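Local atomic coordinates of 6-phospho-beta-d glycosidase (Streptococcus pyogenes, PDB entry 5FOO), a protein that probably hydrolyses 6-phospho-beta-glucosides as a member of glycoside hydrolase family 1, and is captured here with the probe 6-phosphocyclophellitol. Residues A[99-104]-A[152-157]; A[221-225]-A[252-256]; A[224-228]-A[244-249]; A[268-274]-A[317-322]. The protein carries 1 engineered substitution. All coordinates share one frame; numbering follows the deposited sequence.

Interaction 1: residues A[99-104]-A[152-157]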
loop_
_atom_site.group_PDB
_atom_site.type_symbol
_atom_site.label_atom_id
_atom_site.label_comp_id
_atom_site.label_asym_id
_atom_site.label_seq_id
_atom_site.Cartn_x
_atom_site.Cartn_y
_atom_site.Cartn_z
ATOM N N TYR A 99 12.283 -4.516 15.471
ATOM C CA TYR A 99 12.447 -3.598 14.328
ATOM C C TYR A 99 13.943 -3.181 14.177
ATOM O O TYR A 99 14.465 -2.990 13.052
ATOM C CB TYR A 99 11.420 -2.432 14.380
ATOM C CG TYR A 99 10.029 -2.961 14.090
ATOM C CD1 TYR A 99 9.737 -3.493 12.839
ATOM C CD2 TYR A 99 9.009 -2.987 15.085
ATOM C CE1 TYR A 99 8.505 -4.025 12.566
ATOM C CE2 TYR A 99 7.769 -3.525 14.820
ATOM C CZ TYR A 99 7.528 -4.056 13.572
ATOM O OH TYR A 99 6.318 -4.650 13.282
ATOM N N ASN A 100 14.672 -3.198 15.296
ATOM C CA ASN A 100 16.125 -3.011 15.197
ATOM C C ASN A 100 16.779 -4.188 14.434
ATOM O O ASN A 100 17.641 -3.933 13.605
ATOM C CB ASN A 100 16.759 -2.711 16.544
ATOM C CG ASN A 100 16.646 -1.237 16.922
ATOM O OD1 ASN A 100 16.740 -0.360 16.051
ATOM N ND2 ASN A 100 16.396 -0.955 18.227
ATOM N N ARG A 101 16.301 -5.424 14.648
ATOM C CA ARG A 101 16.792 -6.608 13.887
ATOM C C ARG A 101 16.499 -6.412 12.395
ATOM O O ARG A 101 17.397 -6.531 11.587
ATOM C CB ARG A 101 16.163 -7.937 14.370
ATOM C CG ARG A 101 16.751 -8.601 15.604
ATOM C CD ARG A 101 15.939 -9.833 16.092
ATOM N NE ARG A 101 15.661 -10.795 15.005
ATOM C CZ ARG A 101 14.526 -11.508 14.862
ATOM N NH1 ARG A 101 13.541 -11.434 15.738
ATOM N NH2 ARG A 101 14.389 -12.320 13.842
ATOM N N VAL A 102 15.263 -6.043 12.043
ATOM C CA VAL A 102 14.888 -5.844 10.660
ATOM C C VAL A 102 15.783 -4.800 9.970
ATOM O O VAL A 102 16.310 -4.986 8.866
ATOM C CB VAL A 102 13.397 -5.340 10.518
ATOM C CG1 VAL A 102 13.085 -5.116 9.067
ATOM C CG2 VAL A 102 12.395 -6.302 11.116
ATOM N N ILE A 103 15.868 -3.642 10.576
ATOM C CA ILE A 103 16.642 -2.560 9.961
ATOM C C ILE A 103 18.161 -2.888 9.873
ATOM O O ILE A 103 18.818 -2.653 8.821
ATOM C CB ILE A 103 16.400 -1.251 10.750
ATOM C CG1 ILE A 103 14.908 -0.786 10.546
ATOM C CG2 ILE A 103 17.442 -0.160 10.376
ATOM C CD1 ILE A 103 14.350 -0.026 11.703
ATOM N N ASP A 104 18.725 -3.416 10.966
ATOM C CA ASP A 104 20.173 -3.742 10.950
ATOM C C ASP A 104 20.484 -4.829 9.916
ATOM O O ASP A 104 21.497 -4.743 9.249
ATOM C CB ASP A 104 20.682 -4.174 12.315
ATOM C CG ASP A 104 20.701 -3.022 13.339
ATOM O OD1 ASP A 104 20.722 -1.831 12.976
ATOM O OD2 ASP A 104 20.623 -3.350 14.542
ATOM N N GLN A 152 13.764 6.258 17.252
ATOM C CA GLN A 152 14.450 5.017 17.505
ATOM C C GLN A 152 15.173 4.501 16.297
ATOM O O GLN A 152 16.204 3.863 16.449
ATOM C CB GLN A 152 13.500 3.962 18.024
ATOM C CG GLN A 152 12.882 4.250 19.395
ATOM C CD GLN A 152 13.931 4.381 20.474
ATOM O OE1 GLN A 152 14.922 3.653 20.477
ATOM N NE2 GLN A 152 13.750 5.354 21.351
ATOM N N PHE A 153 14.625 4.750 15.104
ATOM C CA PHE A 153 15.118 4.151 13.896
ATOM C C PHE A 153 15.634 5.112 12.879
ATOM O O PHE A 153 16.254 4.681 11.893
ATOM C CB PHE A 153 13.986 3.307 13.228
ATOM C CG PHE A 153 13.320 2.331 14.200
ATOM C CD1 PHE A 153 14.101 1.425 14.922
ATOM C CD2 PHE A 153 11.945 2.335 14.414
ATOM C CE1 PHE A 153 13.524 0.523 15.804
ATOM C CE2 PHE A 153 11.353 1.480 15.357
ATOM C CZ PHE A 153 12.158 0.573 16.050
ATOM N N GLY A 154 15.401 6.397 13.069
ATOM C CA GLY A 154 15.733 7.409 12.018
ATOM C C GLY A 154 17.190 7.726 11.719
ATOM O O GLY A 154 17.526 8.409 10.698
ATOM N N ASP A 155 18.048 7.178 12.559
ATOM C CA ASP A 155 19.503 7.253 12.380
ATOM C C ASP A 155 19.851 6.349 11.266
ATOM O O ASP A 155 20.803 6.634 10.542
ATOM C CB ASP A 155 20.265 6.809 13.667
ATOM C CG ASP A 155 19.918 5.378 14.097
ATOM O OD1 ASP A 155 18.713 4.978 14.144
ATOM O OD2 ASP A 155 20.833 4.627 14.335
ATOM N N ARG A 156 19.068 5.266 11.090
ATOM C CA ARG A 156 19.362 4.263 10.037
ATOM C C ARG A 156 18.371 4.190 8.884
ATOM O O ARG A 156 18.749 3.901 7.743
ATOM C CB ARG A 156 19.527 2.895 10.667
ATOM C CG ARG A 156 20.876 2.691 11.411
ATOM C CD ARG A 156 20.754 1.547 12.428
ATOM N NE ARG A 156 19.766 2.002 13.420
ATOM C CZ ARG A 156 18.944 1.258 14.181
ATOM N NH1 ARG A 156 18.890 -0.081 14.078
ATOM N NH2 ARG A 156 18.104 1.895 15.019
ATOM N N VAL A 157 17.093 4.399 9.183
ATOM C CA VAL A 157 16.077 4.529 8.129
ATOM C C VAL A 157 15.948 5.993 7.688
ATOM O O VAL A 157 15.648 6.887 8.508
ATOM C CB VAL A 157 14.691 4.077 8.646
ATOM C CG1 VAL A 157 13.622 4.261 7.571
ATOM C CG2 VAL A 157 14.754 2.644 9.155
HETATM O O HOH W 1 16.480 2.051 19.094
#

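Interaction 2: residues A[221-225]-A[252-256]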
loop_
_atom_site.group_PDB
_atom_site.type_symbol
_atom_site.label_atom_id
_atom_site.label_comp_id
_atom_site.label_asym_id
_atom_site.label_seq_id
_atom_site.Cartn_x
_atom_site.Cartn_y
_atom_site.Cartn_z
ATOM N N THR A 221 3.957 9.202 1.308
ATOM C CA THR A 221 2.840 8.288 1.548
ATOM C C THR A 221 2.714 7.402 0.326
ATOM O O THR A 221 3.355 7.670 -0.676
ATOM C CB THR A 221 1.553 9.053 1.938
ATOM O OG1 THR A 221 0.597 8.121 2.457
ATOM C CG2 THR A 221 0.959 9.813 0.713
ATOM N N ILE A 222 1.963 6.300 0.430
ATOM C CA ILE A 222 1.786 5.359 -0.668
ATOM C C ILE A 222 0.334 5.406 -1.097
ATOM O O ILE A 222 -0.574 5.057 -0.331
ATOM C CB ILE A 222 2.220 3.936 -0.269
ATOM C CG1 ILE A 222 3.708 3.882 0.118
ATOM C CG2 ILE A 222 1.960 2.943 -1.389
ATOM C CD1 ILE A 222 4.047 2.686 0.980
ATOM N N LEU A 223 0.123 5.811 -2.326
ATOM C CA LEU A 223 -1.194 6.107 -2.843
ATOM C C LEU A 223 -1.457 5.319 -4.118
ATOM O O LEU A 223 -0.598 4.579 -4.535
ATOM C CB LEU A 223 -1.373 7.598 -3.079
ATOM C CG LEU A 223 -1.176 8.513 -1.896
ATOM C CD1 LEU A 223 -1.435 9.941 -2.305
ATOM C CD2 LEU A 223 -2.050 8.158 -0.708
ATOM N N ASN A 224 -2.692 5.398 -4.646
ATOM C CA ASN A 224 -3.087 4.862 -5.984
ATOM C C ASN A 224 -3.310 6.023 -6.934
ATOM O O ASN A 224 -3.976 7.048 -6.610
ATOM C CB ASN A 224 -4.372 4.069 -5.895
ATOM C CG ASN A 224 -4.140 2.568 -5.608
ATOM O OD1 ASN A 224 -3.961 1.757 -6.552
ATOM N ND2 ASN A 224 -4.210 2.174 -4.305
ATOM N N LEU A 225 -2.740 5.918 -8.114
ATOM C CA LEU A 225 -3.087 6.871 -9.138
ATOM C C LEU A 225 -3.688 6.104 -10.345
ATOM O O LEU A 225 -3.686 6.601 -11.463
ATOM C CB LEU A 225 -1.852 7.707 -9.478
ATOM C CG LEU A 225 -1.874 9.152 -9.977
ATOM C CD1 LEU A 225 -2.808 10.103 -9.257
ATOM C CD2 LEU A 225 -0.459 9.672 -9.868
ATOM N N PHE A 252 -6.591 12.158 -1.912
ATOM C CA PHE A 252 -5.345 11.955 -1.182
ATOM C C PHE A 252 -4.110 12.543 -1.924
ATOM O O PHE A 252 -3.160 12.964 -1.252
ATOM C CB PHE A 252 -5.126 10.490 -0.803
ATOM C CG PHE A 252 -5.993 10.010 0.343
ATOM C CD1 PHE A 252 -5.800 10.462 1.627
ATOM C CD2 PHE A 252 -7.024 9.079 0.119
ATOM C CE1 PHE A 252 -6.592 10.012 2.698
ATOM C CE2 PHE A 252 -7.857 8.657 1.169
ATOM C CZ PHE A 252 -7.626 9.107 2.466
ATOM N N MET A 253 -4.104 12.525 -3.257
ATOM C CA MET A 253 -2.991 13.094 -4.032
ATOM C C MET A 253 -2.865 14.597 -3.860
ATOM O O MET A 253 -1.785 15.078 -3.615
ATOM C CB MET A 253 -3.070 12.783 -5.502
ATOM C CG MET A 253 -2.686 11.358 -5.851
ATOM S SD MET A 253 -0.920 11.011 -5.682
ATOM C CE MET A 253 -0.274 12.041 -6.997
ATOM N N GLU A 254 -3.990 15.309 -3.942
ATOM C CA GLU A 254 -4.014 16.745 -3.800
ATOM C C GLU A 254 -3.573 17.100 -2.415
ATOM O O GLU A 254 -2.794 18.009 -2.266
ATOM C CB GLU A 254 -5.373 17.372 -4.138
ATOM C CG GLU A 254 -5.738 17.349 -5.613
ATOM C CD GLU A 254 -4.729 18.085 -6.475
ATOM O OE1 GLU A 254 -4.186 19.116 -6.023
ATOM O OE2 GLU A 254 -4.496 17.618 -7.605
ATOM N N ALA A 255 -4.083 16.413 -1.396
ATOM C CA ALA A 255 -3.644 16.666 -0.035
ATOM C C ALA A 255 -2.149 16.333 0.206
ATOM O O ALA A 255 -1.439 17.122 0.814
ATOM C CB ALA A 255 -4.482 15.914 0.948
ATOM N N ALA A 256 -1.669 15.192 -0.281
ATOM C CA ALA A 256 -0.259 14.806 -0.110
ATOM C C ALA A 256 0.745 15.787 -0.768
ATOM O O ALA A 256 1.711 16.167 -0.137
ATOM C CB ALA A 256 -0.015 13.419 -0.641
#

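Interaction 3: residues A[224-228]-A[244-249]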
loop_
_atom_site.group_PDB
_atom_site.type_symbol
_atom_site.label_atom_id
_atom_site.label_comp_id
_atom_site.label_asym_id
_atom_site.label_seq_id
_atom_site.Cartn_x
_atom_site.Cartn_y
_atom_site.Cartn_z
ATOM N N ASN A 224 -2.692 5.398 -4.646
ATOM C CA ASN A 224 -3.087 4.862 -5.984
ATOM C C ASN A 224 -3.310 6.023 -6.934
ATOM O O ASN A 224 -3.976 7.048 -6.610
ATOM C CB ASN A 224 -4.372 4.069 -5.895
ATOM C CG ASN A 224 -4.140 2.568 -5.608
ATOM O OD1 ASN A 224 -3.961 1.757 -6.552
ATOM N ND2 ASN A 224 -4.210 2.174 -4.305
ATOM N N LEU A 225 -2.740 5.918 -8.114
ATOM C CA LEU A 225 -3.087 6.871 -9.138
ATOM C C LEU A 225 -3.688 6.104 -10.345
ATOM O O LEU A 225 -3.686 6.601 -11.463
ATOM C CB LEU A 225 -1.852 7.707 -9.478
ATOM C CG LEU A 225 -1.874 9.152 -9.977
ATOM C CD1 LEU A 225 -2.808 10.103 -9.257
ATOM C CD2 LEU A 225 -0.459 9.672 -9.868
ATOM N N THR A 226 -4.213 4.916 -10.095
ATOM C CA THR A 226 -4.855 4.093 -11.156
ATOM C C THR A 226 -5.924 4.916 -11.904
ATOM O O THR A 226 -6.762 5.474 -11.273
ATOM C CB THR A 226 -5.428 2.821 -10.547
ATOM O OG1 THR A 226 -4.375 2.093 -9.878
ATOM C CG2 THR A 226 -6.106 1.906 -11.630
ATOM N N PRO A 227 -5.813 5.101 -13.234
ATOM C CA PRO A 227 -6.835 5.824 -13.905
ATOM C C PRO A 227 -8.221 5.133 -13.792
ATOM O O PRO A 227 -8.276 3.902 -13.687
ATOM C CB PRO A 227 -6.391 5.785 -15.371
ATOM C CG PRO A 227 -4.922 5.599 -15.298
ATOM C CD PRO A 227 -4.818 4.596 -14.181
ATOM N N ALA A 228 -9.288 5.936 -13.773
ATOM C CA ALA A 228 -10.681 5.412 -13.853
ATOM C C ALA A 228 -11.096 5.615 -15.306
ATOM O O ALA A 228 -11.527 6.699 -15.689
ATOM C CB ALA A 228 -11.570 6.165 -12.881
ATOM N N ALA A 244 -15.108 9.549 -10.320
ATOM C CA ALA A 244 -14.373 8.455 -9.751
ATOM C C ALA A 244 -12.885 8.812 -9.494
ATOM O O ALA A 244 -12.277 8.331 -8.511
ATOM C CB ALA A 244 -14.468 7.237 -10.587
ATOM N N GLU A 245 -12.338 9.679 -10.344
ATOM C CA GLU A 245 -10.946 10.163 -10.148
ATOM C C GLU A 245 -10.902 11.103 -9.007
ATOM O O GLU A 245 -10.028 10.968 -8.161
ATOM C CB GLU A 245 -10.359 10.793 -11.403
ATOM C CG GLU A 245 -10.355 9.750 -12.519
ATOM C CD GLU A 245 -9.084 9.583 -13.272
ATOM O OE1 GLU A 245 -8.256 10.474 -13.183
ATOM O OE2 GLU A 245 -8.945 8.547 -13.966
ATOM N N LEU A 246 -11.865 12.020 -8.936
ATOM C CA LEU A 246 -11.867 12.984 -7.830
ATOM C C LEU A 246 -11.758 12.334 -6.459
ATOM O O LEU A 246 -11.009 12.828 -5.601
ATOM C CB LEU A 246 -13.103 13.876 -7.793
ATOM C CG LEU A 246 -13.252 15.035 -8.739
ATOM C CD1 LEU A 246 -14.637 15.628 -8.508
ATOM C CD2 LEU A 246 -12.188 16.078 -8.456
ATOM N N TRP A 247 -12.577 11.294 -6.248
ATOM C CA TRP A 247 -12.622 10.532 -5.030
ATOM C C TRP A 247 -11.430 9.573 -4.896
ATOM O O TRP A 247 -10.718 9.644 -3.915
ATOM C CB TRP A 247 -13.974 9.753 -4.894
ATOM C CG TRP A 247 -14.030 8.872 -3.711
ATOM C CD1 TRP A 247 -13.852 7.516 -3.721
ATOM C CD2 TRP A 247 -14.310 9.225 -2.341
ATOM N NE1 TRP A 247 -13.940 7.021 -2.466
ATOM C CE2 TRP A 247 -14.196 8.056 -1.589
ATOM C CE3 TRP A 247 -14.595 10.418 -1.674
ATOM C CZ2 TRP A 247 -14.396 8.033 -0.240
ATOM C CZ3 TRP A 247 -14.798 10.388 -0.338
ATOM C CH2 TRP A 247 -14.686 9.208 0.380
ATOM N N ASN A 248 -11.270 8.650 -5.829
ATOM C CA ASN A 248 -10.313 7.549 -5.643
ATOM C C ASN A 248 -8.840 7.988 -5.763
ATOM O O ASN A 248 -7.975 7.325 -5.223
ATOM C CB ASN A 248 -10.580 6.355 -6.585
ATOM C CG ASN A 248 -11.927 5.706 -6.315
ATOM O OD1 ASN A 248 -12.088 4.970 -5.338
ATOM N ND2 ASN A 248 -12.934 6.053 -7.127
ATOM N N ASN A 249 -8.587 9.071 -6.487
ATOM C CA ASN A 249 -7.229 9.553 -6.734
ATOM C C ASN A 249 -6.980 10.934 -6.119
ATOM O O ASN A 249 -6.073 11.070 -5.276
ATOM C CB ASN A 249 -6.905 9.525 -8.225
ATOM C CG ASN A 249 -6.946 8.104 -8.774
ATOM O OD1 ASN A 249 -6.884 7.144 -8.013
ATOM N ND2 ASN A 249 -7.024 7.967 -10.046
HETATM O O HOH W 2 -4.572 8.755 -4.583
#

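Interaction 4: residues A[268-274]-A[317-322]. With EDO (1,2-ethanediol), chain K.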
loop_
_atom_site.group_PDB
_atom_site.type_symbol
_atom_site.label_atom_id
_atom_site.label_comp_id
_atom_site.label_asym_id
_atom_site.label_seq_id
_atom_site.Cartn_x
_atom_site.Cartn_y
_atom_site.Cartn_z
ATOM N N VAL A 268 -19.130 18.596 -3.950
ATOM C CA VAL A 268 -20.009 17.428 -3.985
ATOM C C VAL A 268 -20.349 16.926 -2.578
ATOM O O VAL A 268 -21.524 16.651 -2.246
ATOM C CB VAL A 268 -19.458 16.320 -4.894
ATOM C CG1 VAL A 268 -20.286 15.029 -4.809
ATOM C CG2 VAL A 268 -19.346 16.824 -6.348
ATOM N N LEU A 269 -19.330 16.802 -1.751
ATOM C CA LEU A 269 -19.518 16.227 -0.412
ATOM C C LEU A 269 -20.458 17.102 0.416
ATOM O O LEU A 269 -21.311 16.573 1.111
ATOM C CB LEU A 269 -18.173 16.068 0.331
ATOM C CG LEU A 269 -17.240 15.034 -0.300
ATOM C CD1 LEU A 269 -15.923 15.124 0.458
ATOM C CD2 LEU A 269 -17.809 13.617 -0.245
ATOM N N LYS A 270 -20.298 18.417 0.277
ATOM C CA LYS A 270 -21.118 19.426 0.970
ATOM C C LYS A 270 -22.568 19.409 0.485
ATOM O O LYS A 270 -23.477 19.408 1.283
ATOM C CB LYS A 270 -20.514 20.770 0.697
ATOM C CG LYS A 270 -20.953 21.972 1.496
ATOM C CD LYS A 270 -20.307 23.156 0.729
ATOM C CE LYS A 270 -20.092 24.423 1.522
ATOM N NZ LYS A 270 -21.386 24.795 2.148
ATOM N N LYS A 271 -22.758 19.341 -0.822
ATOM C CA LYS A 271 -24.068 19.217 -1.392
ATOM C C LYS A 271 -24.744 17.950 -0.919
ATOM O O LYS A 271 -25.943 17.953 -0.689
ATOM C CB LYS A 271 -23.996 19.247 -2.909
ATOM C CG LYS A 271 -25.311 18.980 -3.635
ATOM C CD LYS A 271 -25.131 18.830 -5.156
ATOM C CE LYS A 271 -24.201 17.711 -5.647
ATOM N NZ LYS A 271 -24.612 16.294 -5.421
ATOM N N ASP A 272 -23.992 16.874 -0.748
ATOM C CA ASP A 272 -24.594 15.633 -0.362
ATOM C C ASP A 272 -24.698 15.535 1.141
ATOM O O ASP A 272 -25.035 14.466 1.621
ATOM C CB ASP A 272 -23.834 14.394 -0.888
ATOM C CG ASP A 272 -23.834 14.294 -2.388
ATOM O OD1 ASP A 272 -24.637 14.981 -2.994
ATOM O OD2 ASP A 272 -23.065 13.494 -2.973
ATOM N N GLY A 273 -24.340 16.566 1.885
ATOM C CA GLY A 273 -24.437 16.491 3.343
ATOM C C GLY A 273 -23.437 15.634 4.099
ATOM O O GLY A 273 -23.722 15.263 5.219
ATOM N N VAL A 274 -22.289 15.281 3.504
ATOM C CA VAL A 274 -21.366 14.366 4.146
ATOM C C VAL A 274 -19.947 14.900 4.308
ATOM O O VAL A 274 -19.054 14.147 4.697
ATOM C CB VAL A 274 -21.327 12.985 3.411
ATOM C CG1 VAL A 274 -22.686 12.274 3.546
ATOM C CG2 VAL A 274 -20.909 13.124 1.950
ATOM N N TRP A 317 -24.361 7.433 2.073
ATOM C CA TRP A 317 -23.545 8.000 1.008
ATOM C C TRP A 317 -22.473 6.994 0.525
ATOM O O TRP A 317 -21.956 6.194 1.294
ATOM C CB TRP A 317 -22.914 9.342 1.420
ATOM C CG TRP A 317 -22.285 10.083 0.243
ATOM C CD1 TRP A 317 -22.907 10.925 -0.611
ATOM C CD2 TRP A 317 -20.919 10.001 -0.205
ATOM N NE1 TRP A 317 -21.999 11.402 -1.543
ATOM C CE2 TRP A 317 -20.790 10.822 -1.326
ATOM C CE3 TRP A 317 -19.797 9.311 0.236
ATOM C CZ2 TRP A 317 -19.578 10.973 -2.012
ATOM C CZ3 TRP A 317 -18.566 9.489 -0.472
ATOM C CH2 TRP A 317 -18.488 10.295 -1.557
ATOM N N SER A 318 -22.247 6.999 -0.788
ATOM C CA SER A 318 -21.185 6.242 -1.410
ATOM C C SER A 318 -20.699 6.999 -2.659
ATOM O O SER A 318 -21.491 7.620 -3.338
ATOM C CB SER A 318 -21.661 4.839 -1.827
ATOM O OG SER A 318 -20.766 4.327 -2.776
ATOM N N PRO A 319 -19.388 6.927 -2.980
ATOM C CA PRO A 319 -18.887 7.508 -4.239
ATOM C C PRO A 319 -19.516 6.862 -5.458
ATOM O O PRO A 319 -19.671 7.517 -6.507
ATOM C CB PRO A 319 -17.344 7.251 -4.168
ATOM C CG PRO A 319 -17.179 6.132 -3.173
ATOM C CD PRO A 319 -18.320 6.321 -2.170
ATOM N N GLU A 320 -19.934 5.606 -5.295
ATOM C CA GLU A 320 -20.642 4.835 -6.323
ATOM C C GLU A 320 -22.076 5.254 -6.640
ATOM O O GLU A 320 -22.714 4.682 -7.553
ATOM C CB GLU A 320 -20.566 3.316 -6.042
ATOM C CG GLU A 320 -19.121 2.810 -5.985
ATOM C CD GLU A 320 -18.944 1.318 -6.268
ATOM O OE1 GLU A 320 -19.911 0.543 -6.191
ATOM O OE2 GLU A 320 -17.797 0.902 -6.535
ATOM N N TRP A 321 -22.558 6.281 -5.974
ATOM C CA TRP A 321 -23.716 7.015 -6.454
ATOM C C TRP A 321 -23.442 7.586 -7.826
ATOM O O TRP A 321 -24.378 7.815 -8.525
ATOM C CB TRP A 321 -24.039 8.252 -5.596
ATOM C CG TRP A 321 -24.668 8.033 -4.178
ATOM C CD1 TRP A 321 -24.786 6.868 -3.499
ATOM C CD2 TRP A 321 -25.221 9.060 -3.326
ATOM N NE1 TRP A 321 -25.396 7.101 -2.273
ATOM C CE2 TRP A 321 -25.678 8.437 -2.159
ATOM C CE3 TRP A 321 -25.397 10.438 -3.467
ATOM C CZ2 TRP A 321 -26.291 9.155 -1.104
ATOM C CZ3 TRP A 321 -25.978 11.156 -2.422
ATOM C CH2 TRP A 321 -26.403 10.514 -1.251
ATOM N N TYR A 322 -22.186 7.924 -8.167
ATOM C CA TYR A 322 -21.890 8.636 -9.395
ATOM C C TYR A 322 -21.244 7.777 -10.488
ATOM O O TYR A 322 -20.935 8.307 -11.557
ATOM C CB TYR A 322 -21.018 9.868 -9.100
ATOM C CG TYR A 322 -21.696 10.819 -8.169
ATOM C CD1 TYR A 322 -22.750 11.582 -8.597
ATOM C CD2 TYR A 322 -21.366 10.853 -6.808
ATOM C CE1 TYR A 322 -23.447 12.409 -7.716
ATOM C CE2 TYR A 322 -22.023 11.697 -5.918
ATOM C CZ TYR A 322 -23.083 12.467 -6.368
ATOM O OH TYR A 322 -23.761 13.331 -5.505
HETATM C C1 EDO K . -25.917 3.818 -7.992
HETATM O O1 EDO K . -26.326 5.189 -8.265
HETATM C C2 EDO K . -25.883 3.556 -6.483
HETATM O O2 EDO K . -24.842 2.598 -6.229
#

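Interaction 1: residues A[99-104]-A[152-157]
Arg156 reaches across to Ile103, Asn100 and Asp104, starting with CB, which packs against Ile103 CG2 at 3.7 Å. CD passes Asp104 OD1, and the bend at chi3 (-64°) then turns NE and the guanidinium so that one face lies against that same methyl. NE is turned back to its own segment, in a salt bridge to Asp155 OD2 at 3.0 Å. NH1 serves two acceptors, Asp104 OD1 at 2.8 Å (a salt bridge) and Asn100 OD1 at 2.9 Å. NH2 completes an end-on grip on Asn100 OD1, also at 2.8 Å. Both donors come to that oxygen from one face of the amide, NH1 standing 39° above the carbonyl plane, although the oxygen itself lies in the guanidinium plane.

Helix 93-108 and helix 136-153 precede the third and fourth strands of the (beta/alpha)8 barrel, so the contact joins successive outer helices, with 154-157 leading into strand 159-161. Beneath the polar cluster, Phe153 turns its ring edge to Asn100 OD1, CE1 being 3.3 Å away. Ile103 CD1 meets Phe153 CD1 obliquely at 3.5 Å, and Tyr99 CB lies against CZ of the same ring. Asn100 ND2 points the other way, donating at 3.1 Å to a water that in turn donates to Gln152 O and Gln152 OE1.

Interaction 2: residues A[221-225]-A[252-256]
Phe252 O, which accepts the helical bond from Ala256 N at 2.9 Å, is also where Leu223 lands: CD1 of the leucine lies 3.6 Å from this carbonyl oxygen. No hydrogen bond links 221-225 to 252-256; the contact is van der Waals packing, mostly between apolar side chains. The two methyls of Leu223 find different neighbours. CD2 rests on Phe252 CB at 3.9 Å, while CD1 touches both the carbonyl oxygen of Phe252 and Met253 SD, the latter 3.6 Å away. The phenyl ring itself leads off toward Pro166 and helix 186-208.

This is the packing of a (beta/alpha)8 barrel, in which strand 218-224, the fifth of eight parallel strands, is covered from outside by helix 235-258, the connection that follows it. The short segments run nearly antiparallel, at 148°, with their axes 9.5 Å apart, consistent with a helix that returns the chain toward the start of the next strand.

Met253 has a strongly folded chain, with chi2 at -71° and chi3 at -67°. The two bends bring SD over Leu223 and curl CE back to Leu225, where it lies 3.7 Å from CD2. The other branch of Leu225, CD1, meets Met253 CG at 3.6 Å, the two side chains crossing at about a right angle. At the far end Thr221 presents its methyl, with CG2 4.0 Å from Ala256 CB, while its hydroxyl turns to a weak bond with the backbone oxygen of His163.

Interaction 3: residues A[224-228]-A[244-249]
Ala228 and Glu245 make the tight end of this contact. The backbone N of Ala228 donates to Glu245 OE2 at 2.6 Å, a short and nearly straight bond with an N-H...O angle of 167°. The carboxylate is approached on its anti side, with the donor 28° out of the plane. A bend at chi2 (-131°) swings the carboxylate toward the loop, so that OE2 also lies 3.4 Å from Pro227 CA. Beside this bond the methyls meet directly, Ala228 CB standing 3.8 Å from Ala244 CB, and Glu245 CG closes on the same Ala228 methyl.

Toward Asn224 the fit is looser and a single water bridges the two segments. It donates to Asn224 O at 2.7 Å and to Asn249 O at 2.8 Å, joining two backbones that do not bond directly there. The buried side chain of Asn249 projects between the carbonyls of Asn224 and Thr226, while the side chain of Leu225 stays 4.3 Å off, from CD1 to Asn249 CB. Asn248 sits on the partly exposed flank and turns back on its own helix, its ND2 donating to Ala244 O at 2.7 Å, with Tyr323 as a further partner.

The side chain of Asn224 leads away from the helix, and its ND2 bonds to Glu165 of the ligand pocket. Segment 224-228 opens the beta-alpha connection at the C-terminal end of the fifth strand of a TIM barrel, where such enzymes carry their active site; here the helix of the same connection packs against it.

Interaction 4: residues A[268-274]-A[317-322]
A single carboxylate oxygen, Asp272 OD2, takes two short bonds from two different aromatic side chains. Tyr322 OH donates to the syn lone pair of Asp272 OD2 at 2.6 Å, and Trp317 NE1 meets the same OD2 at 2.7 Å from the anti side. The carboxylate and phenol planes are only 9° apart, so the acid lies at the ring edge almost as an extension of it, whereas the indole plane is turned by 47°. Lys271 curls at chi3 and chi4 to bring NZ 2.8 Å from Asp272 OD1, a salt bridge that would probably favour the ionised acid; the bond from Lys271 NZ to Tyr322 OH is weak.

Apolar groups settle on one face of Trp317. Val274 CG2 sits 3.7 Å from the centroid of the five-membered ring, close to the normal, and Leu269 CD2 makes a second CH-pi contact at 4.0 Å from the six-membered centroid.

The C-terminal end of helix 263-271 here meets the loop between strands 302-305 and 324-325, Trp317 also packing on Phe243 of helix 235-258. Asp272 and Val274 flank Gly273, whose positive phi and the bonds Val274 N to Leu269 O and Gly273 N to Lys270 O close the helix with a Schellman motif.

Interactions 2 and 3 share Asn224 and Leu225 and both lean on helix 235-258, their centres 10 Å apart; together they follow the fifth barrel strand out to its loop. The side chain of Leu223 lies about 11 Å from 6-phosphocyclophellitol, and that of Asn224 about 7 Å. Interaction 4 sits farther out, its centre 16 Å from that of interaction 3, yet the two touch: Trp247 NE1 packs 3.4 Å from Pro319 CG, and the rings of Trp247 and Trp317 meet edge-to-face. Interaction 1 stands apart, its centre 34 Å from that of interaction 3 on opposite sides of the chain's centre, and its nearest atoms about 12 Å from interaction 2.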